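Long-range contacts in AgaA (Rhizobium radiobacter, PDB 6HLX), which binds the opine agropinic acid as the periplasmic solute-binding protein of an ABC transporter, delivering it for import into the bacterium: residues S97-L102 against G395-V400; S103-I108 against L118-P123; K254-Q259 against L313-Y318. One frame throughout, in Å; residues are numbered along the deposited sequence.

Contact 1: residues S97-L102 against G395-V400; sequences SFRNEL and GGDKLV. With SO4 (sulfate ion), chain U.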
ATOM      1  N   SER A  97       3.281  -2.069  10.868  1.00 19.99           N
ATOM      2  CA  SER A  97       2.871  -2.962   9.779  1.00 19.12           C
ATOM      3  C   SER A  97       4.035  -3.542   8.968  1.00 21.75           C
ATOM      4  O   SER A  97       3.862  -4.618   8.370  1.00 21.55           O
ATOM      5  CB  SER A  97       1.903  -2.243   8.839  1.00 19.74           C
ATOM      6  OG  SER A  97       0.783  -1.760   9.571  1.00 20.43           O
ATOM      7  N   PHE A  98       5.180  -2.802   8.880  1.00 17.75           N
ATOM      8  CA  PHE A  98       6.313  -3.228   8.063  1.00 18.57           C
ATOM      9  C   PHE A  98       7.510  -3.627   8.887  1.00 20.15           C
ATOM     10  O   PHE A  98       8.645  -3.589   8.397  1.00 21.06           O
ATOM     11  CB  PHE A  98       6.659  -2.165   7.010  1.00 19.66           C
ATOM     12  CG  PHE A  98       5.535  -1.993   6.012  1.00 19.47           C
ATOM     13  CD1 PHE A  98       5.387  -2.885   4.946  1.00 21.44           C
ATOM     14  CD2 PHE A  98       4.600  -0.969   6.160  1.00 19.84           C
ATOM     15  CE1 PHE A  98       4.333  -2.748   4.035  1.00 21.27           C
ATOM     16  CE2 PHE A  98       3.537  -0.833   5.256  1.00 21.21           C
ATOM     17  CZ  PHE A  98       3.400  -1.738   4.210  1.00 19.56           C
ATOM     18  N   ARG A  99       7.257  -4.061  10.124  1.00 19.29           N
ATOM     19  CA  ARG A  99       8.350  -4.513  10.999  1.00 19.64           C
ATOM     20  C   ARG A  99       9.185  -5.637  10.314  1.00 21.62           C
ATOM     21  O   ARG A  99      10.409  -5.629  10.401  1.00 21.79           O
ATOM     22  CB  ARG A  99       7.777  -5.040  12.337  1.00 21.07           C
ATOM     23  CG  ARG A  99       8.825  -5.759  13.198  1.00 23.63           C
ATOM     24  CD  ARG A  99       8.369  -5.966  14.620  1.00 23.39           C
ATOM     25  NE  ARG A  99       7.124  -6.738  14.721  1.00 24.45           N
ATOM     26  CZ  ARG A  99       7.060  -8.066  14.856  1.00 30.57           C
ATOM     27  NH1 ARG A  99       8.168  -8.795  14.866  1.00 25.53           N
ATOM     28  NH2 ARG A  99       5.884  -8.670  14.992  1.00 26.23           N
ATOM     29  N   ASN A 100       8.528  -6.590   9.646  1.00 19.58           N
ATOM     30  CA  ASN A 100       9.271  -7.708   9.033  1.00 20.81           C
ATOM     31  C   ASN A 100      10.331  -7.216   8.037  1.00 25.37           C
ATOM     32  O   ASN A 100      11.454  -7.742   8.001  1.00 24.66           O
ATOM     33  CB  ASN A 100       8.314  -8.658   8.306  1.00 22.30           C
ATOM     34  CG  ASN A 100       8.598 -10.121   8.552  1.00 24.96           C
ATOM     35  OD1 ASN A 100       8.954 -10.526   9.663  1.00 23.52           O
ATOM     36  ND2 ASN A 100       8.421 -10.958   7.522  1.00 21.67           N
ATOM     37  N   GLU A 101       9.952  -6.210   7.235  1.00 20.76           N
ATOM     38  CA  GLU A 101      10.796  -5.687   6.150  1.00 21.74           C
ATOM     39  C   GLU A 101      11.936  -4.823   6.651  1.00 25.69           C
ATOM     40  O   GLU A 101      12.989  -4.767   6.011  1.00 25.75           O
ATOM     41  CB  GLU A 101       9.931  -4.972   5.103  1.00 22.88           C
ATOM     42  CG  GLU A 101       8.932  -5.909   4.416  1.00 23.38           C
ATOM     43  CD  GLU A 101       7.727  -6.346   5.234  1.00 29.11           C
ATOM     44  OE1 GLU A 101       7.134  -7.406   4.933  1.00 23.38           O
ATOM     45  OE2 GLU A 101       7.396  -5.638   6.208  1.00 24.88           O
ATOM     46  N   LEU A 102      11.753  -4.165   7.805  1.00 20.89           N
ATOM     47  CA  LEU A 102      12.828  -3.336   8.355  1.00 21.30           C
ATOM     48  C   LEU A 102      13.640  -4.100   9.413  1.00 24.06           C
ATOM     49  O   LEU A 102      14.665  -3.577   9.853  1.00 22.84           O
ATOM     50  CB  LEU A 102      12.261  -2.033   8.960  1.00 22.10           C
ATOM     51  CG  LEU A 102      11.962  -0.912   7.967  1.00 29.52           C
ATOM     52  CD1 LEU A 102      10.630  -1.142   7.259  1.00 30.22           C
ATOM     53  CD2 LEU A 102      11.893   0.420   8.684  1.00 35.74           C
ATOM     54  N   GLY A 395       8.469 -15.605   5.007  1.00 22.41           N
ATOM     55  CA  GLY A 395       8.033 -16.046   6.320  1.00 23.26           C
ATOM     56  C   GLY A 395       8.508 -15.006   7.326  1.00 25.66           C
ATOM     57  O   GLY A 395       7.996 -13.879   7.353  1.00 24.16           O
ATOM     58  N   GLY A 396       9.549 -15.343   8.094  1.00 24.97           N
ATOM     59  CA  GLY A 396      10.105 -14.408   9.071  1.00 26.08           C
ATOM     60  C   GLY A 396       9.370 -14.385  10.400  1.00 30.75           C
ATOM     61  O   GLY A 396       8.547 -15.266  10.684  1.00 29.87           O
ATOM     62  N   ASP A 397       9.664 -13.373  11.235  1.00 28.42           N
ATOM     63  CA  ASP A 397       9.062 -13.294  12.576  1.00 29.32           C
ATOM     64  C   ASP A 397       7.616 -12.845  12.572  1.00 29.86           C
ATOM     65  O   ASP A 397       6.839 -13.283  13.419  1.00 30.93           O
ATOM     66  CB  ASP A 397       9.875 -12.380  13.504  1.00 32.72           C
ATOM     67  CG  ASP A 397       9.504 -12.563  14.968  1.00 50.17           C
ATOM     68  OD1 ASP A 397       9.951 -13.570  15.572  1.00 50.95           O
ATOM     69  OD2 ASP A 397       8.751 -11.709  15.507  1.00 55.61           O
ATOM     70  N   LYS A 398       7.260 -11.944  11.660  1.00 23.36           N
ATOM     71  CA  LYS A 398       5.894 -11.396  11.606  1.00 21.63           C
ATOM     72  C   LYS A 398       5.135 -12.105  10.478  1.00 24.28           C
ATOM     73  O   LYS A 398       5.317 -11.780   9.298  1.00 22.51           O
ATOM     74  CB  LYS A 398       5.965  -9.867  11.413  1.00 21.91           C
ATOM     75  CG  LYS A 398       4.594  -9.202  11.608  1.00 24.69           C
ATOM     76  CD  LYS A 398       4.626  -7.692  11.364  1.00 24.20           C
ATOM     77  CE  LYS A 398       3.232  -7.082  11.361  1.00 28.20           C
ATOM     78  NZ  LYS A 398       2.610  -7.113  12.709  1.00 29.79           N
ATOM     79  N   LEU A 399       4.372 -13.139  10.849  1.00 23.51           N
ATOM     80  CA  LEU A 399       3.695 -14.004   9.865  1.00 22.66           C
ATOM     81  C   LEU A 399       2.304 -13.554   9.460  1.00 24.91           C
ATOM     82  O   LEU A 399       1.706 -14.171   8.581  1.00 24.48           O
ATOM     83  CB  LEU A 399       3.663 -15.466  10.357  1.00 22.37           C
ATOM     84  CG  LEU A 399       5.034 -16.173  10.382  1.00 26.62           C
ATOM     85  CD1 LEU A 399       4.946 -17.551  11.080  1.00 27.04           C
ATOM     86  CD2 LEU A 399       5.605 -16.310   8.957  1.00 28.50           C
ATOM     87  N   VAL A 400       1.795 -12.487  10.073  1.00 21.49           N
ATOM     88  CA  VAL A 400       0.484 -11.922   9.726  1.00 19.79           C
ATOM     89  C   VAL A 400       0.759 -10.478   9.334  1.00 22.34           C
ATOM     90  O   VAL A 400       1.123  -9.671  10.174  1.00 22.15           O
ATOM     91  CB  VAL A 400      -0.568 -12.047  10.857  1.00 24.02           C
ATOM     92  CG1 VAL A 400      -1.869 -11.341  10.467  1.00 24.07           C
ATOM     93  CG2 VAL A 400      -0.827 -13.526  11.189  1.00 24.75           C
TER
HETATM   94  S   SO4 U 620       2.584 -12.855  14.011  1.00 40.77           S
HETATM   95  O1  SO4 U 620       1.266 -13.346  14.509  1.00 46.99           O
HETATM   96  O2  SO4 U 620       2.373 -11.813  13.012  1.00 33.15           O
HETATM   97  O3  SO4 U 620       3.325 -12.280  15.140  1.00 45.35           O
HETATM   98  O4  SO4 U 620       3.322 -13.991  13.470  1.00 41.70           O
HETATM   99  O   HOH W   1       4.711  -5.329  14.278  1.00 25.53           O
HETATM  100  O   HOH W   2       5.857 -11.425  15.391  1.00 32.61           O

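Contact 2: residues S103-I108 against L118-P123; sequences SSISKI and LTLSTP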
ATOM      1  N   SER A 103      13.213  -5.355   9.788  1.00 21.46           N
ATOM      2  CA  SER A 103      13.798  -6.139  10.893  1.00 21.68           C
ATOM      3  C   SER A 103      15.279  -6.510  10.738  1.00 24.16           C
ATOM      4  O   SER A 103      15.912  -6.875  11.736  1.00 25.27           O
ATOM      5  CB  SER A 103      12.982  -7.407  11.181  1.00 22.61           C
ATOM      6  OG  SER A 103      13.085  -8.311  10.093  1.00 25.88           O
ATOM      7  N   SER A 104      15.843  -6.381   9.528  1.00 21.70           N
ATOM      8  CA  SER A 104      17.273  -6.643   9.321  1.00 22.24           C
ATOM      9  C   SER A 104      18.144  -5.543   9.946  1.00 24.93           C
ATOM     10  O   SER A 104      19.339  -5.752  10.082  1.00 25.18           O
ATOM     11  CB  SER A 104      17.590  -6.817   7.845  1.00 25.64           C
ATOM     12  OG  SER A 104      17.152  -5.687   7.116  1.00 29.29           O
ATOM     13  N   ILE A 105      17.564  -4.396  10.339  1.00 21.27           N
ATOM     14  CA  ILE A 105      18.343  -3.347  11.013  1.00 21.95           C
ATOM     15  C   ILE A 105      18.772  -3.926  12.377  1.00 26.62           C
ATOM     16  O   ILE A 105      17.906  -4.213  13.206  1.00 27.45           O
ATOM     17  CB  ILE A 105      17.552  -2.023  11.182  1.00 23.86           C
ATOM     18  CG1 ILE A 105      17.241  -1.378   9.806  1.00 22.50           C
ATOM     19  CG2 ILE A 105      18.331  -1.075  12.102  1.00 24.79           C
ATOM     20  CD1 ILE A 105      16.124  -0.231   9.851  1.00 22.49           C
ATOM     21  N   SER A 106      20.085  -4.126  12.590  1.00 22.40           N
ATOM     22  CA  SER A 106      20.557  -4.701  13.857  1.00 24.58           C
ATOM     23  C   SER A 106      21.249  -3.694  14.768  1.00 28.73           C
ATOM     24  O   SER A 106      21.371  -3.941  15.969  1.00 30.27           O
ATOM     25  CB  SER A 106      21.440  -5.931  13.620  1.00 30.16           C
ATOM     26  OG  SER A 106      22.529  -5.637  12.763  1.00 40.56           O
ATOM     27  N   LYS A 107      21.744  -2.591  14.208  1.00 23.49           N
ATOM     28  CA  LYS A 107      22.419  -1.557  14.993  1.00 23.68           C
ATOM     29  C   LYS A 107      22.068  -0.189  14.433  1.00 25.83           C
ATOM     30  O   LYS A 107      22.042  -0.025  13.209  1.00 25.45           O
ATOM     31  CB  LYS A 107      23.944  -1.793  14.936  1.00 25.79           C
ATOM     32  CG  LYS A 107      24.761  -0.848  15.820  1.00 36.88           C
ATOM     33  CD  LYS A 107      26.169  -1.380  16.074  1.00 44.64           C
ATOM     34  CE  LYS A 107      27.126  -1.081  14.946  1.00 55.57           C
ATOM     35  NZ  LYS A 107      28.522  -1.483  15.277  1.00 63.71           N
ATOM     36  N   ILE A 108      21.767   0.780  15.319  1.00 22.96           N
ATOM     37  CA  ILE A 108      21.488   2.155  14.915  1.00 22.18           C
ATOM     38  C   ILE A 108      22.444   3.029  15.725  1.00 27.38           C
ATOM     39  O   ILE A 108      22.355   3.068  16.959  1.00 27.33           O
ATOM     40  CB  ILE A 108      20.016   2.599  15.138  1.00 25.23           C
ATOM     41  CG1 ILE A 108      19.011   1.654  14.430  1.00 25.80           C
ATOM     42  CG2 ILE A 108      19.839   4.069  14.660  1.00 26.75           C
ATOM     43  CD1 ILE A 108      17.513   1.766  14.935  1.00 29.31           C
ATOM     44  N   LEU A 118      23.097   2.902  10.023  1.00 22.03           N
ATOM     45  CA  LEU A 118      22.443   1.607  10.205  1.00 20.95           C
ATOM     46  C   LEU A 118      23.397   0.509   9.790  1.00 25.16           C
ATOM     47  O   LEU A 118      24.152   0.659   8.825  1.00 24.86           O
ATOM     48  CB  LEU A 118      21.161   1.483   9.346  1.00 20.94           C
ATOM     49  CG  LEU A 118      20.142   2.614   9.458  1.00 24.81           C
ATOM     50  CD1 LEU A 118      18.963   2.367   8.516  1.00 25.59           C
ATOM     51  CD2 LEU A 118      19.683   2.828  10.898  1.00 27.95           C
ATOM     52  N   THR A 119      23.373  -0.599  10.533  1.00 22.02           N
ATOM     53  CA  THR A 119      24.094  -1.808  10.180  1.00 21.72           C
ATOM     54  C   THR A 119      23.014  -2.880  10.144  1.00 25.74           C
ATOM     55  O   THR A 119      22.214  -2.979  11.084  1.00 27.16           O
ATOM     56  CB  THR A 119      25.223  -2.163  11.153  1.00 24.78           C
ATOM     57  OG1 THR A 119      26.132  -1.062  11.237  1.00 27.37           O
ATOM     58  CG2 THR A 119      25.999  -3.402  10.692  1.00 26.30           C
ATOM     59  N   LEU A 120      22.976  -3.656   9.059  1.00 21.48           N
ATOM     60  CA  LEU A 120      21.997  -4.731   8.909  1.00 21.39           C
ATOM     61  C   LEU A 120      22.618  -6.074   9.268  1.00 24.19           C
ATOM     62  O   LEU A 120      23.822  -6.269   9.093  1.00 23.41           O
ATOM     63  CB  LEU A 120      21.462  -4.793   7.467  1.00 21.40           C
ATOM     64  CG  LEU A 120      20.947  -3.499   6.800  1.00 24.27           C
ATOM     65  CD1 LEU A 120      20.253  -3.834   5.474  1.00 22.89           C
ATOM     66  CD2 LEU A 120      20.023  -2.709   7.717  1.00 23.88           C
ATOM     67  N   SER A 121      21.782  -7.013   9.754  1.00 21.50           N
ATOM     68  CA  SER A 121      22.229  -8.361  10.088  1.00 21.62           C
ATOM     69  C   SER A 121      22.424  -9.174   8.790  1.00 26.87           C
ATOM     70  O   SER A 121      23.253 -10.087   8.754  1.00 27.58           O
ATOM     71  CB  SER A 121      21.240  -9.030  11.045  1.00 24.32           C
ATOM     72  OG  SER A 121      19.901  -8.872  10.595  1.00 29.54           O
ATOM     73  N   THR A 122      21.630  -8.855   7.728  1.00 23.88           N
ATOM     74  CA  THR A 122      21.746  -9.475   6.395  1.00 22.89           C
ATOM     75  C   THR A 122      21.661  -8.348   5.345  1.00 26.31           C
ATOM     76  O   THR A 122      20.953  -7.372   5.584  1.00 25.53           O
ATOM     77  CB  THR A 122      20.644 -10.542   6.155  1.00 31.42           C
ATOM     78  OG1 THR A 122      19.345  -9.972   6.382  1.00 31.89           O
ATOM     79  CG2 THR A 122      20.841 -11.810   7.005  1.00 31.76           C
ATOM     80  N   PRO A 123      22.321  -8.467   4.173  1.00 23.78           N
ATOM     81  CA  PRO A 123      22.261  -7.363   3.193  1.00 22.96           C
ATOM     82  C   PRO A 123      20.888  -7.125   2.608  1.00 26.48           C
ATOM     83  O   PRO A 123      20.078  -8.057   2.505  1.00 25.34           O
ATOM     84  CB  PRO A 123      23.217  -7.802   2.087  1.00 25.26           C
ATOM     85  CG  PRO A 123      24.058  -8.887   2.677  1.00 29.72           C
ATOM     86  CD  PRO A 123      23.209  -9.557   3.706  1.00 25.36           C
TER
HETATM   87  O   HOH W   3      18.476  -7.856  12.677  1.00 31.71           O
HETATM   88  O   HOH W   4      28.651  -1.705  12.026  1.00 45.06           O

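Contact 3: residues K254-Q259 against L313-Y318; sequences KPEVRQ and LAKAGY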
ATOM      1  N   LYS A 254      -3.181 -26.010   1.627  1.00 26.56           N
ATOM      2  CA  LYS A 254      -2.877 -26.877   0.492  1.00 26.88           C
ATOM      3  C   LYS A 254      -2.680 -26.144  -0.830  1.00 29.11           C
ATOM      4  O   LYS A 254      -3.631 -25.542  -1.324  1.00 27.80           O
ATOM      5  CB  LYS A 254      -3.948 -27.978   0.339  1.00 27.92           C
ATOM      6  CG  LYS A 254      -4.070 -28.852   1.581  1.00 34.20           C
ATOM      7  CD  LYS A 254      -5.297 -29.732   1.558  1.00 42.07           C
ATOM      8  CE  LYS A 254      -5.517 -30.451   2.876  1.00 45.09           C
ATOM      9  NZ  LYS A 254      -4.403 -31.378   3.216  1.00 49.51           N
ATOM     10  N   PRO A 255      -1.487 -26.230  -1.461  1.00 25.99           N
ATOM     11  CA  PRO A 255      -1.309 -25.591  -2.783  1.00 25.95           C
ATOM     12  C   PRO A 255      -2.369 -25.994  -3.823  1.00 27.75           C
ATOM     13  O   PRO A 255      -2.760 -25.149  -4.629  1.00 28.00           O
ATOM     14  CB  PRO A 255       0.101 -26.046  -3.198  1.00 28.23           C
ATOM     15  CG  PRO A 255       0.819 -26.214  -1.881  1.00 32.18           C
ATOM     16  CD  PRO A 255      -0.231 -26.880  -1.018  1.00 27.92           C
ATOM     17  N   GLU A 256      -2.833 -27.270  -3.813  0.50 24.33           N
ATOM     18  CA  GLU A 256      -3.855 -27.731  -4.766  0.50 23.97           C
ATOM     19  C   GLU A 256      -5.195 -27.007  -4.598  0.50 27.15           C
ATOM     20  O   GLU A 256      -5.904 -26.803  -5.588  0.50 27.46           O
ATOM     21  CB  GLU A 256      -4.043 -29.250  -4.691  0.50 25.61           C
ATOM     22  CG  GLU A 256      -2.854 -30.043  -5.216  0.50 28.29           C
ATOM     23  CD  GLU A 256      -2.904 -31.541  -4.978  0.50 46.05           C
ATOM     24  OE1 GLU A 256      -2.262 -32.281  -5.757  0.50 43.11           O
ATOM     25  OE2 GLU A 256      -3.575 -31.979  -4.014  0.50 33.36           O
ATOM     26  N   VAL A 257      -5.543 -26.610  -3.353  1.00 23.34           N
ATOM     27  CA  VAL A 257      -6.796 -25.875  -3.090  1.00 23.36           C
ATOM     28  C   VAL A 257      -6.649 -24.429  -3.596  1.00 26.17           C
ATOM     29  O   VAL A 257      -7.570 -23.886  -4.230  1.00 25.05           O
ATOM     30  CB  VAL A 257      -7.235 -25.932  -1.595  1.00 25.98           C
ATOM     31  CG1 VAL A 257      -8.365 -24.941  -1.281  1.00 25.16           C
ATOM     32  CG2 VAL A 257      -7.634 -27.357  -1.189  1.00 25.83           C
ATOM     33  N   ARG A 258      -5.495 -23.803  -3.306  1.00 23.21           N
ATOM     34  CA  ARG A 258      -5.262 -22.423  -3.732  1.00 22.05           C
ATOM     35  C   ARG A 258      -5.236 -22.358  -5.265  1.00 26.28           C
ATOM     36  O   ARG A 258      -5.894 -21.493  -5.841  1.00 26.15           O
ATOM     37  CB  ARG A 258      -3.982 -21.861  -3.088  1.00 24.47           C
ATOM     38  CG  ARG A 258      -4.030 -21.964  -1.549  1.00 24.59           C
ATOM     39  CD  ARG A 258      -2.886 -21.214  -0.894  1.00 23.31           C
ATOM     40  NE  ARG A 258      -1.582 -21.827  -1.158  1.00 23.20           N
ATOM     41  CZ  ARG A 258      -0.801 -22.374  -0.235  1.00 28.72           C
ATOM     42  NH1 ARG A 258       0.395 -22.836  -0.563  1.00 23.94           N
ATOM     43  NH2 ARG A 258      -1.221 -22.483   1.022  1.00 23.38           N
ATOM     44  N   GLN A 259      -4.580 -23.345  -5.919  1.00 23.91           N
ATOM     45  CA  GLN A 259      -4.558 -23.449  -7.388  1.00 23.86           C
ATOM     46  C   GLN A 259      -5.958 -23.715  -7.930  1.00 28.35           C
ATOM     47  O   GLN A 259      -6.316 -23.114  -8.943  1.00 27.12           O
ATOM     48  CB  GLN A 259      -3.589 -24.542  -7.884  1.00 25.31           C
ATOM     49  CG  GLN A 259      -2.110 -24.199  -7.687  1.00 28.56           C
ATOM     50  CD  GLN A 259      -1.226 -24.742  -8.801  1.00 41.25           C
ATOM     51  OE1 GLN A 259      -1.686 -25.347  -9.761  1.00 37.21           O
ATOM     52  NE2 GLN A 259       0.062 -24.501  -8.725  1.00 29.51           N
ATOM     53  N   LEU A 313      -9.504 -30.061  -6.241  1.00 32.71           N
ATOM     54  CA  LEU A 313     -10.148 -30.138  -4.920  1.00 33.11           C
ATOM     55  C   LEU A 313     -10.285 -31.589  -4.495  1.00 36.97           C
ATOM     56  O   LEU A 313     -10.020 -31.915  -3.337  1.00 36.00           O
ATOM     57  CB  LEU A 313     -11.565 -29.534  -4.948  1.00 33.39           C
ATOM     58  CG  LEU A 313     -11.725 -28.039  -4.811  1.00 36.77           C
ATOM     59  CD1 LEU A 313     -13.173 -27.717  -4.506  1.00 36.22           C
ATOM     60  CD2 LEU A 313     -10.824 -27.465  -3.705  1.00 37.08           C
ATOM     61  N   ALA A 314     -10.715 -32.461  -5.438  1.00 35.38           N
ATOM     62  CA  ALA A 314     -10.897 -33.889  -5.174  1.00 37.60           C
ATOM     63  C   ALA A 314      -9.563 -34.525  -4.794  1.00 41.48           C
ATOM     64  O   ALA A 314      -9.503 -35.248  -3.801  1.00 41.74           O
ATOM     65  CB  ALA A 314     -11.502 -34.582  -6.388  1.00 38.92           C
ATOM     66  N   LYS A 315      -8.479 -34.159  -5.512  1.00 37.32           N
ATOM     67  CA  LYS A 315      -7.124 -34.650  -5.264  1.00 37.77           C
ATOM     68  C   LYS A 315      -6.618 -34.204  -3.889  1.00 40.10           C
ATOM     69  O   LYS A 315      -5.941 -34.981  -3.213  1.00 40.09           O
ATOM     70  CB  LYS A 315      -6.181 -34.173  -6.379  1.00 41.21           C
ATOM     71  CG  LYS A 315      -4.964 -35.051  -6.605  1.00 54.50           C
ATOM     72  CD  LYS A 315      -4.048 -34.428  -7.663  1.00 65.26           C
ATOM     73  CE  LYS A 315      -2.735 -35.163  -7.823  1.00 76.13           C
ATOM     74  NZ  LYS A 315      -1.798 -34.891  -6.701  1.00 83.59           N
ATOM     75  N   ALA A 316      -6.985 -32.965  -3.468  1.00 34.97           N
ATOM     76  CA  ALA A 316      -6.627 -32.364  -2.183  1.00 34.19           C
ATOM     77  C   ALA A 316      -7.403 -32.965  -0.990  1.00 37.88           C
ATOM     78  O   ALA A 316      -7.065 -32.680   0.158  1.00 37.51           O
ATOM     79  CB  ALA A 316      -6.855 -30.856  -2.241  1.00 34.18           C
ATOM     80  N   GLY A 317      -8.424 -33.773  -1.267  1.00 34.61           N
ATOM     81  CA  GLY A 317      -9.235 -34.412  -0.236  1.00 35.76           C
ATOM     82  C   GLY A 317     -10.588 -33.771   0.016  1.00 39.74           C
ATOM     83  O   GLY A 317     -11.216 -34.060   1.041  1.00 40.87           O
ATOM     84  N   TYR A 318     -11.070 -32.934  -0.940  1.00 35.09           N
ATOM     85  CA  TYR A 318     -12.366 -32.231  -0.879  1.00 34.13           C
ATOM     86  C   TYR A 318     -13.271 -32.602  -2.072  1.00 41.07           C
ATOM     87  O   TYR A 318     -13.564 -31.737  -2.900  1.00 41.39           O
ATOM     88  CB  TYR A 318     -12.165 -30.692  -0.745  1.00 33.23           C
ATOM     89  CG  TYR A 318     -11.295 -30.347   0.439  1.00 33.01           C
ATOM     90  CD1 TYR A 318     -11.813 -30.345   1.730  1.00 34.36           C
ATOM     91  CD2 TYR A 318      -9.931 -30.114   0.283  1.00 32.96           C
ATOM     92  CE1 TYR A 318     -10.999 -30.120   2.836  1.00 33.13           C
ATOM     93  CE2 TYR A 318      -9.105 -29.888   1.384  1.00 33.23           C
ATOM     94  CZ  TYR A 318      -9.645 -29.891   2.658  1.00 38.54           C
ATOM     95  OH  TYR A 318      -8.848 -29.651   3.748  1.00 39.81           O
TER

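Contact 1: residues S97-L102 against G395-V400
A short helix, 99-102, with F98 at its N-cap, meets the loop 395-400 that follows helix 388-393. N100 makes two of the three direct hydrogen bonds, offering both ends of its amide to the loop backbone. N100 ND2 gives a hydrogen to G395 O at 3.0 Å, nearly in the plane of both groups, while K398 N bonds to N100 OD1 at 3.0 Å from well above the amide plane. Between them G396, with positive phi, runs past the amide.

R99, with CG anti to the backbone N (chi1 170°) and a bend at chi3, reaches D397 in a salt bridge, R99 NH1 to D397 OD2 at 3.0 Å. The aspartate uses its anti lone pair, in the guanidinium plane. K398 CB sits over one guanidinium face. R99 NH2 and K398 NZ carry like charges 4.3 Å apart; a water accepting from R99 NE and K398 NZ probably softens the repulsion. A second water accepts from R99 NH2 and lies near D397 O and a sulfate, probably a crystallisation ion, which L399 N and V400 N bind. The helix precedes edge strand 105-110 and the loop follows strand 374-379 of another sheet, consistent with a contact between the lobes of a solute-binding protein.

Contact 2: residues S103-I108 against L118-P123
I105 and L118 both set their first side-chain branch, CG1 and CG, anti to the carbonyl carbon (chi1 -65° and -51°), as do L120 and I108, and these torsions direct the branch contacts across a beta hairpin. Its strands, 105-110 and 115-120, run antiparallel, and 105-110 is an outermost strand of the five-stranded antiparallel sheet.

The pairing contains a classic beta bulge: S106 and K107 both face T119. T119 O accepts from S106 N at 2.8 Å and from K107 N at 3.2 Å, both in the carbonyl plane, and T119 N returns a bond to K107 O, making K107 and T119 a hydrogen-bonded pair. At the bulge the register slips by one residue, so I105 pairs with L120 and I108 with L118, both as non-hydrogen-bonded pairs. Past the strand ends, S121 N holds S104 O at 2.8 Å; the L120 CA-H contacts the same oxygen.

Among the apolar groups, I105 and L120 diverge from the backbone, yet I105 crosses L120 obliquely, CG1 against CD2 at 3.7 Å, and I105 CD1 meets L118 CD1. I108 and L118 share one face and lie alongside, pointing the same way, with I108 CG1 on L118 CD2 at 3.8 Å. Helices 79-90 and 127-131 pack on these side chains, and L118 and L120 also touch F64 and F62 of strand 61-66.

K107 and T119 occupy the other face side by side, CB to CB at 4.0 Å. K107 runs with CG anti to the backbone N and turns at chi3 (82°), which brings CE to 3.8 Å from T119 OG1; a water 2.7 Å from that OG1 also accepts a weak bond from K107 NZ.

Contact 3: residues K254-Q259 against L313-Y318
The backbone of K254 stands at the N-cap of helix 255-264, its O accepting from V257 N and R258 N, while across from it helix 306-315 finishes in a turn that swings into G317 at phi 102°. The two backbones come nearest at V257 and L313, with CA atoms 5.7 Å apart, and E256 lies opposite A316.

E256 carries the polar half of the contact; two conformers are deposited, and the salt bridge is that of the one described. Its CG is anti to the carbonyl carbon and the chain is extended beyond it, so the carboxylate reaches the last turn of the other helix. There E256 OE1 takes a hydrogen from K315 NZ at 2.8 Å through its syn lone pair, a salt bridge between side chains that cross at about a right angle. K315 begins with CG anti to the backbone N and runs straight until chi4, where a bend turns NZ onto the oxygen. The other oxygen, E256 OE2, lies 3.6 Å from A316 CA, so the carboxylate also rests against the end of the helix.

The end of helix 306-315 is a Schellman motif: G317 N bonds to A314 O and Y318 N to L313 O, and the positive phi of the glycine sends the chain off to Y318. That turn brings Y318 round to the same side as A316, and the methyl CG2 of V257 fits among A316 CB at 3.7 Å, Y318 CD2 at 3.9 Å and L313 CD2. V257 CG2 approaches the tyrosine ring obliquely.

K254 adds its aliphatic length: CD comes to the edge of the Y318 ring, near its plane, and the chain runs extended to K254 CE, 3.5 Å from Y318 OH; the bend at chi4 then turns only NZ. Y318 also makes an edge-to-face contact with F322.

How the contacts relate
Contacts 1 and 2 adjoin in sequence: helix 99-102 is followed by strand 105-110, and contact 2 lies inside the long loop that contact 1 closes. Contact 3 is nested in that loop too, but its centre is 28 Å from that of contact 1 and 40 Å from that of contact 2. All three are partly buried; contact 1 lies nearest the middle of the chain and contact 3 farthest. Their chemistry differs. Contact 2 is backbone pairing within one sheet, with an aliphatic face turned inward; contact 1 ties distant parts of the sequence with side-chain-to-backbone bonds, charge and water; contact 3 packs two helix ends around a valine, with one salt bridge.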